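Local coordinates for protein stress response kinase A (Escherichia coli, PDB 1ZYL) that phosphorylates protein serine and threonine residues, itself included, at the expense of ATP, and probably helps the cell withstand oxidative and envelope stress, at residues A[199-204]-A[230-235]; A[224-229]-A[260-265]. All coordinates share one frame; numbering follows the deposited sequence.

How the interactions relate
Along the chain the four segments run 199-204, 224-229, 230-235, 260-265, so interaction 1 and interaction 2 interleave rather than following one another, and their centres lie about 11 Å apart. What they share is the short helix 228-231, built from the end of 224-229 and the start of 230-235. D229 is the direct tie: its OD1 accepts a hydrogen bond from H199 N and its OD2 a weaker one from G200 N, at the start of the probable catalytic loop. Interaction 1 packs the residues just past the helix against that loop; interaction 2 ties the turn leading into it to 260-265, just before helix 266-283.

Interaction 1 (A[199-204]-A[230-235]); sequences HGDCHA and LWMLLN
M232 carries most of this contact, and its side chain meets the loop 199-204 at its two ends, CB and CE. M232 CB sits 3.6 Å from C202 O and 3.7 Å from H203 CB, so it packs against backbone and side chain of the loop together. CG lies over one face of the W231 ring, off toward its rim. M232 SD then passes H203 obliquely, 5.4 Å from the centroid of the imidazole and 62° off the ring normal. At the tip the chain bends (chi3 -77°), which swings M232 CE back along the loop to 4.0 Å from C202 N and 4.4 Å from D201 OD2. L233 adds a second touch, its CD2 methyl resting on the loop backbone near H203 CA and 4.2 Å from A204 N. No hydrogen bond crosses between the segments, so the grip is van der Waals.

The loop reads HGDCHAGN onward to N206, the catalytic-loop signature of APH-like kinases, and D201 is inferred to be the proton acceptor. The edge of the H203 ring faces D201 OD2 in plane, but that oxygen's strongest partner is R273, in a salt bridge; D201 O is hydrogen-bonded by N206 ND2, of the inferred magnesium site. M232 thus backs the residues next to the probable catalytic base.

In the fold, 199-204 links strands 196-197 and 207-209; M232 also touches R273 of helix 266-283, and L129 of helix 119-136 packs against both C202 and L233.

Interaction 2 (A[224-229]-A[260-265]); sequences GPAVQD and TAEIGL
The backbone of 224-229 leaves its strand at G224, turns through P225 O to Q228 N and A226 O to D229 N hydrogen bonds into helix 228-231, and approaches the 3-10 turn 260-264 most closely at V227 and E262, whose CA atoms are 6.1 Å apart. E262 reaches across. Its CG stands anti to its own carbonyl carbon (chi1 -63°) and the chain runs extended beyond, delivering E262 OE2 to V227 N at 3.0 Å. The bond is nearly straight, with an N-H...O angle of 165°, and meets the oxygen almost along its C-O axis. A226 N is also close to OE2, but its angle is too poor for a hydrogen bond.

Carbon flanks the same oxygen: P225 CB and A226 CB each lie 3.6 Å from E262 OE2. V227 crosses the stem of E262 obliquely, both its methyls against CB of the glutamate. Beyond, V227 CG1 meets I263 CD1 at 4.0 Å, while L265 CD1 lies 3.9 Å from P225 CB and about as far from V227 CG2. F193 against P225, Y252 against A226 and F258 against V227 extend the packing, and R190 lies on L265. An alanine in place of E262 would lose the carboxylate that accepts the V227 N-H, and would probably loosen the turn leading into helix 228-231.

The contact joins the turn after strand 223-224 to the 3-10 segment preceding helix 266-283, in the helix-rich part of this APH-like kinase, away from the annotated sites. E262 is buried. The V227 N-H would probably favour its charged form and the aliphatic carbons oppose it, so the balance of its ionisation is hard to judge.

Interaction 1 (A[199-204]-A[230-235])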
ATOM      1  N   HIS A 199       3.270  -4.362   6.050  1.00 21.43           N
ATOM      2  CA  HIS A 199       3.888  -3.746   4.890  1.00 23.01           C
ATOM      3  C   HIS A 199       2.812  -2.803   4.369  1.00 22.93           C
ATOM      4  O   HIS A 199       3.108  -1.806   3.724  1.00 25.34           O
ATOM      5  CB  HIS A 199       4.213  -4.777   3.815  1.00 24.67           C
ATOM      6  CG  HIS A 199       4.651  -4.166   2.523  1.00 26.59           C
ATOM      7  ND1 HIS A 199       5.939  -3.730   2.303  1.00 28.04           N
ATOM      8  CD2 HIS A 199       3.952  -3.851   1.407  1.00 27.03           C
ATOM      9  CE1 HIS A 199       6.014  -3.172   1.108  1.00 27.88           C
ATOM     10  NE2 HIS A 199       4.821  -3.230   0.544  1.00 26.59           N
ATOM     11  N   GLY A 200       1.559  -3.156   4.642  1.00 23.01           N
ATOM     12  CA  GLY A 200       0.425  -2.333   4.258  1.00 22.98           C
ATOM     13  C   GLY A 200      -0.035  -2.320   2.819  1.00 24.31           C
ATOM     14  O   GLY A 200      -1.197  -2.030   2.562  1.00 25.31           O
ATOM     15  N   ASP A 201       0.865  -2.611   1.884  1.00 24.91           N
ATOM     16  CA  ASP A 201       0.540  -2.621   0.459  1.00 25.50           C
ATOM     17  C   ASP A 201       1.317  -3.776  -0.150  1.00 25.05           C
ATOM     18  O   ASP A 201       2.101  -3.589  -1.071  1.00 25.61           O
ATOM     19  CB  ASP A 201       0.986  -1.299  -0.182  1.00 28.03           C
ATOM     20  CG  ASP A 201       0.520  -1.148  -1.626  1.00 31.27           C
ATOM     21  OD1 ASP A 201       0.923  -0.171  -2.291  1.00 32.20           O
ATOM     22  OD2 ASP A 201      -0.255  -2.002  -2.096  1.00 34.74           O
ATOM     23  N   CYS A 202       1.095  -4.977   0.372  1.00 24.98           N
ATOM     24  CA  CYS A 202       1.830  -6.146  -0.091  1.00 24.68           C
ATOM     25  C   CYS A 202       1.169  -6.942  -1.192  1.00 23.99           C
ATOM     26  O   CYS A 202       0.307  -7.782  -0.948  1.00 23.90           O
ATOM     27  CB  CYS A 202       2.125  -7.067   1.089  1.00 27.80           C
ATOM     28  SG  CYS A 202       3.204  -8.441   0.677  1.00 32.54           S
ATOM     29  N   HIS A 203       1.608  -6.683  -2.412  1.00 24.09           N
ATOM     30  CA  HIS A 203       1.093  -7.359  -3.591  1.00 23.89           C
ATOM     31  C   HIS A 203       2.242  -7.399  -4.595  1.00 24.48           C
ATOM     32  O   HIS A 203       3.151  -6.566  -4.546  1.00 22.67           O
ATOM     33  CB  HIS A 203      -0.093  -6.578  -4.167  1.00 24.58           C
ATOM     34  CG  HIS A 203       0.289  -5.248  -4.745  1.00 23.05           C
ATOM     35  ND1 HIS A 203       0.821  -5.112  -6.010  1.00 21.21           N
ATOM     36  CD2 HIS A 203       0.274  -4.006  -4.207  1.00 21.10           C
ATOM     37  CE1 HIS A 203       1.118  -3.843  -6.223  1.00 22.67           C
ATOM     38  NE2 HIS A 203       0.796  -3.152  -5.144  1.00 21.39           N
ATOM     39  N   ALA A 204       2.194  -8.367  -5.500  1.00 24.89           N
ATOM     40  CA  ALA A 204       3.234  -8.535  -6.504  1.00 26.41           C
ATOM     41  C   ALA A 204       3.968  -7.247  -6.884  1.00 27.62           C
ATOM     42  O   ALA A 204       5.198  -7.178  -6.834  1.00 29.25           O
ATOM     43  CB  ALA A 204       2.639  -9.175  -7.744  1.00 28.41           C
ATOM     44  N   LEU A 230      -1.225 -10.638   2.908  1.00 21.24           N
ATOM     45  CA  LEU A 230      -1.325 -11.944   2.276  1.00 19.91           C
ATOM     46  C   LEU A 230      -2.421 -12.092   1.232  1.00 20.00           C
ATOM     47  O   LEU A 230      -2.215 -12.734   0.202  1.00 19.43           O
ATOM     48  CB  LEU A 230      -1.512 -13.028   3.331  1.00 21.16           C
ATOM     49  CG  LEU A 230      -0.367 -13.296   4.308  1.00 22.27           C
ATOM     50  CD1 LEU A 230      -0.752 -14.488   5.181  1.00 23.01           C
ATOM     51  CD2 LEU A 230       0.925 -13.584   3.556  1.00 21.27           C
ATOM     52  N   TRP A 231      -3.585 -11.499   1.462  1.00 19.86           N
ATOM     53  CA  TRP A 231      -4.646 -11.697   0.491  1.00 20.58           C
ATOM     54  C   TRP A 231      -4.369 -11.197  -0.922  1.00 20.16           C
ATOM     55  O   TRP A 231      -4.757 -11.852  -1.885  1.00 21.57           O
ATOM     56  CB  TRP A 231      -5.987 -11.136   0.999  1.00 21.45           C
ATOM     57  CG  TRP A 231      -6.128  -9.651   0.953  1.00 22.87           C
ATOM     58  CD1 TRP A 231      -5.785  -8.763   1.931  1.00 24.71           C
ATOM     59  CD2 TRP A 231      -6.655  -8.876  -0.130  1.00 22.36           C
ATOM     60  NE1 TRP A 231      -6.070  -7.481   1.525  1.00 25.27           N
ATOM     61  CE2 TRP A 231      -6.604  -7.522   0.264  1.00 24.01           C
ATOM     62  CE3 TRP A 231      -7.164  -9.195  -1.398  1.00 22.46           C
ATOM     63  CZ2 TRP A 231      -7.047  -6.482  -0.566  1.00 23.54           C
ATOM     64  CZ3 TRP A 231      -7.603  -8.166  -2.223  1.00 20.12           C
ATOM     65  CH2 TRP A 231      -7.541  -6.824  -1.800  1.00 23.25           C
ATOM     66  N   MET A 232      -3.688 -10.068  -1.072  1.00 19.37           N
ATOM     67  CA  MET A 232      -3.440  -9.552  -2.421  1.00 19.08           C
ATOM     68  C   MET A 232      -2.460 -10.363  -3.246  1.00 20.88           C
ATOM     69  O   MET A 232      -2.204 -10.033  -4.400  1.00 22.99           O
ATOM     70  CB  MET A 232      -2.978  -8.086  -2.380  1.00 16.38           C
ATOM     71  CG  MET A 232      -4.108  -7.100  -2.087  1.00 12.76           C
ATOM     72  SD  MET A 232      -3.609  -5.376  -2.099  1.00  3.86           S
ATOM     73  CE  MET A 232      -2.807  -5.274  -0.533  1.00  5.37           C
ATOM     74  N   LEU A 233      -1.920 -11.430  -2.668  1.00 21.97           N
ATOM     75  CA  LEU A 233      -0.966 -12.265  -3.387  1.00 21.65           C
ATOM     76  C   LEU A 233      -1.655 -13.319  -4.249  1.00 23.50           C
ATOM     77  O   LEU A 233      -1.202 -13.614  -5.348  1.00 26.91           O
ATOM     78  CB  LEU A 233      -0.003 -12.954  -2.403  1.00 17.61           C
ATOM     79  CG  LEU A 233       1.029 -12.107  -1.638  1.00 16.64           C
ATOM     80  CD1 LEU A 233       1.787 -12.975  -0.655  1.00 15.92           C
ATOM     81  CD2 LEU A 233       2.007 -11.464  -2.600  1.00 14.61           C
ATOM     82  N   LEU A 234      -2.757 -13.873  -3.757  1.00 24.31           N
ATOM     83  CA  LEU A 234      -3.470 -14.917  -4.477  1.00 25.45           C
ATOM     84  C   LEU A 234      -3.822 -14.543  -5.903  1.00 27.65           C
ATOM     85  O   LEU A 234      -4.198 -13.413  -6.182  1.00 28.33           O
ATOM     86  CB  LEU A 234      -4.745 -15.285  -3.736  1.00 26.16           C
ATOM     87  CG  LEU A 234      -4.692 -15.386  -2.213  1.00 26.45           C
ATOM     88  CD1 LEU A 234      -5.900 -16.203  -1.783  1.00 25.76           C
ATOM     89  CD2 LEU A 234      -3.399 -16.038  -1.725  1.00 24.58           C
ATOM     90  N   ASN A 235      -3.709 -15.509  -6.806  1.00 29.07           N
ATOM     91  CA  ASN A 235      -4.015 -15.274  -8.207  1.00 31.31           C
ATOM     92  C   ASN A 235      -4.394 -16.570  -8.911  1.00 32.12           C
ATOM     93  O   ASN A 235      -3.778 -17.607  -8.672  1.00 33.93           O
ATOM     94  CB  ASN A 235      -2.804 -14.667  -8.906  1.00 32.42           C
ATOM     95  CG  ASN A 235      -1.616 -15.603  -8.916  1.00 36.05           C
ATOM     96  OD1 ASN A 235      -1.044 -15.902  -7.875  1.00 38.16           O
ATOM     97  ND2 ASN A 235      -1.245 -16.077 -10.096  1.00 37.77           N
TER

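Interaction 2 (A[224-229]-A[260-265])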
ATOM      1  N   GLY A 224      -2.406  -3.301  11.160  1.00 21.10           N
ATOM      2  CA  GLY A 224      -3.573  -4.041  10.718  1.00 21.52           C
ATOM      3  C   GLY A 224      -3.441  -5.532  10.938  1.00 22.45           C
ATOM      4  O   GLY A 224      -2.544  -5.984  11.650  1.00 24.83           O
ATOM      5  N   PRO A 225      -4.331  -6.331  10.339  1.00 21.77           N
ATOM      6  CA  PRO A 225      -4.301  -7.789  10.477  1.00 20.58           C
ATOM      7  C   PRO A 225      -3.332  -8.414   9.483  1.00 21.20           C
ATOM      8  O   PRO A 225      -3.294  -8.032   8.306  1.00 19.63           O
ATOM      9  CB  PRO A 225      -5.743  -8.180  10.203  1.00 19.48           C
ATOM     10  CG  PRO A 225      -6.119  -7.223   9.145  1.00 20.95           C
ATOM     11  CD  PRO A 225      -5.538  -5.901   9.616  1.00 20.83           C
ATOM     12  N   ALA A 226      -2.556  -9.382   9.963  1.00 22.52           N
ATOM     13  CA  ALA A 226      -1.572 -10.070   9.141  1.00 20.75           C
ATOM     14  C   ALA A 226      -2.095 -10.369   7.741  1.00 21.09           C
ATOM     15  O   ALA A 226      -1.373 -10.180   6.760  1.00 22.84           O
ATOM     16  CB  ALA A 226      -1.125 -11.347   9.828  1.00 19.93           C
ATOM     17  N   VAL A 227      -3.345 -10.820   7.639  1.00 19.56           N
ATOM     18  CA  VAL A 227      -3.931 -11.125   6.333  1.00 20.03           C
ATOM     19  C   VAL A 227      -3.744 -10.038   5.284  1.00 19.88           C
ATOM     20  O   VAL A 227      -3.654 -10.344   4.091  1.00 19.61           O
ATOM     21  CB  VAL A 227      -5.438 -11.392   6.408  1.00 19.23           C
ATOM     22  CG1 VAL A 227      -5.692 -12.869   6.345  1.00 21.56           C
ATOM     23  CG2 VAL A 227      -6.013 -10.804   7.667  1.00 21.46           C
ATOM     24  N   GLN A 228      -3.694  -8.782   5.729  1.00 19.58           N
ATOM     25  CA  GLN A 228      -3.537  -7.643   4.825  1.00 19.84           C
ATOM     26  C   GLN A 228      -2.384  -7.817   3.853  1.00 21.85           C
ATOM     27  O   GLN A 228      -2.497  -7.450   2.689  1.00 23.73           O
ATOM     28  CB  GLN A 228      -3.306  -6.359   5.614  1.00 17.06           C
ATOM     29  CG  GLN A 228      -4.253  -5.233   5.266  1.00 15.82           C
ATOM     30  CD  GLN A 228      -4.331  -4.953   3.781  1.00 15.92           C
ATOM     31  OE1 GLN A 228      -3.436  -4.342   3.195  1.00 12.91           O
ATOM     32  NE2 GLN A 228      -5.415  -5.404   3.163  1.00 15.33           N
ATOM     33  N   ASP A 229      -1.273  -8.369   4.337  1.00 22.66           N
ATOM     34  CA  ASP A 229      -0.086  -8.571   3.511  1.00 22.07           C
ATOM     35  C   ASP A 229      -0.104  -9.924   2.813  1.00 21.76           C
ATOM     36  O   ASP A 229       0.887 -10.319   2.193  1.00 20.95           O
ATOM     37  CB  ASP A 229       1.180  -8.466   4.369  1.00 24.85           C
ATOM     38  CG  ASP A 229       1.414  -7.067   4.910  1.00 26.47           C
ATOM     39  OD1 ASP A 229       2.165  -6.935   5.898  1.00 25.06           O
ATOM     40  OD2 ASP A 229       0.858  -6.099   4.344  1.00 30.80           O
ATOM     41  N   THR A 260      -5.960 -18.596  11.027  1.00 28.19           N
ATOM     42  CA  THR A 260      -6.825 -18.942   9.918  1.00 26.18           C
ATOM     43  C   THR A 260      -8.104 -18.096   9.856  1.00 24.64           C
ATOM     44  O   THR A 260      -8.572 -17.744   8.771  1.00 24.74           O
ATOM     45  CB  THR A 260      -7.201 -20.430   9.986  1.00 27.20           C
ATOM     46  OG1 THR A 260      -6.063 -21.182  10.419  1.00 29.12           O
ATOM     47  CG2 THR A 260      -7.613 -20.940   8.619  1.00 26.83           C
ATOM     48  N   ALA A 261      -8.663 -17.743  11.008  1.00 21.88           N
ATOM     49  CA  ALA A 261      -9.896 -16.963  11.008  1.00 20.49           C
ATOM     50  C   ALA A 261      -9.795 -15.614  10.299  1.00 21.22           C
ATOM     51  O   ALA A 261     -10.805 -15.074   9.861  1.00 20.99           O
ATOM     52  CB  ALA A 261     -10.391 -16.764  12.422  1.00 16.19           C
ATOM     53  N   GLU A 262      -8.587 -15.068  10.186  1.00 21.71           N
ATOM     54  CA  GLU A 262      -8.406 -13.780   9.520  1.00 21.40           C
ATOM     55  C   GLU A 262      -8.744 -13.859   8.042  1.00 20.62           C
ATOM     56  O   GLU A 262      -8.872 -12.831   7.380  1.00 21.15           O
ATOM     57  CB  GLU A 262      -6.970 -13.273   9.660  1.00 20.91           C
ATOM     58  CG  GLU A 262      -6.524 -12.993  11.078  1.00 22.36           C
ATOM     59  CD  GLU A 262      -5.140 -12.372  11.133  1.00 23.62           C
ATOM     60  OE1 GLU A 262      -4.451 -12.577  12.150  1.00 24.43           O
ATOM     61  OE2 GLU A 262      -4.743 -11.678  10.171  1.00 21.42           O
ATOM     62  N   ILE A 263      -8.889 -15.076   7.527  1.00 19.28           N
ATOM     63  CA  ILE A 263      -9.216 -15.262   6.120  1.00 19.78           C
ATOM     64  C   ILE A 263     -10.619 -14.724   5.832  1.00 20.54           C
ATOM     65  O   ILE A 263     -10.979 -14.449   4.683  1.00 21.74           O
ATOM     66  CB  ILE A 263      -9.143 -16.746   5.750  1.00 19.85           C
ATOM     67  CG1 ILE A 263      -7.746 -17.275   6.066  1.00 18.97           C
ATOM     68  CG2 ILE A 263      -9.452 -16.948   4.278  1.00 17.70           C
ATOM     69  CD1 ILE A 263      -6.682 -16.620   5.271  1.00 20.89           C
ATOM     70  N   GLY A 264     -11.399 -14.559   6.892  1.00 18.72           N
ATOM     71  CA  GLY A 264     -12.748 -14.052   6.746  1.00 18.72           C
ATOM     72  C   GLY A 264     -12.769 -12.547   6.577  1.00 19.55           C
ATOM     73  O   GLY A 264     -13.770 -11.965   6.141  1.00 20.22           O
ATOM     74  N   LEU A 265     -11.654 -11.912   6.913  1.00 18.98           N
ATOM     75  CA  LEU A 265     -11.535 -10.468   6.796  1.00 19.46           C
ATOM     76  C   LEU A 265     -11.131 -10.023   5.382  1.00 20.81           C
ATOM     77  O   LEU A 265     -11.047  -8.818   5.123  1.00 20.67           O
ATOM     78  CB  LEU A 265     -10.472  -9.961   7.769  1.00 19.04           C
ATOM     79  CG  LEU A 265     -10.484 -10.396   9.235  1.00 19.74           C
ATOM     80  CD1 LEU A 265      -9.201  -9.932   9.916  1.00 19.53           C
ATOM     81  CD2 LEU A 265     -11.688  -9.806   9.935  1.00 21.79           C
TER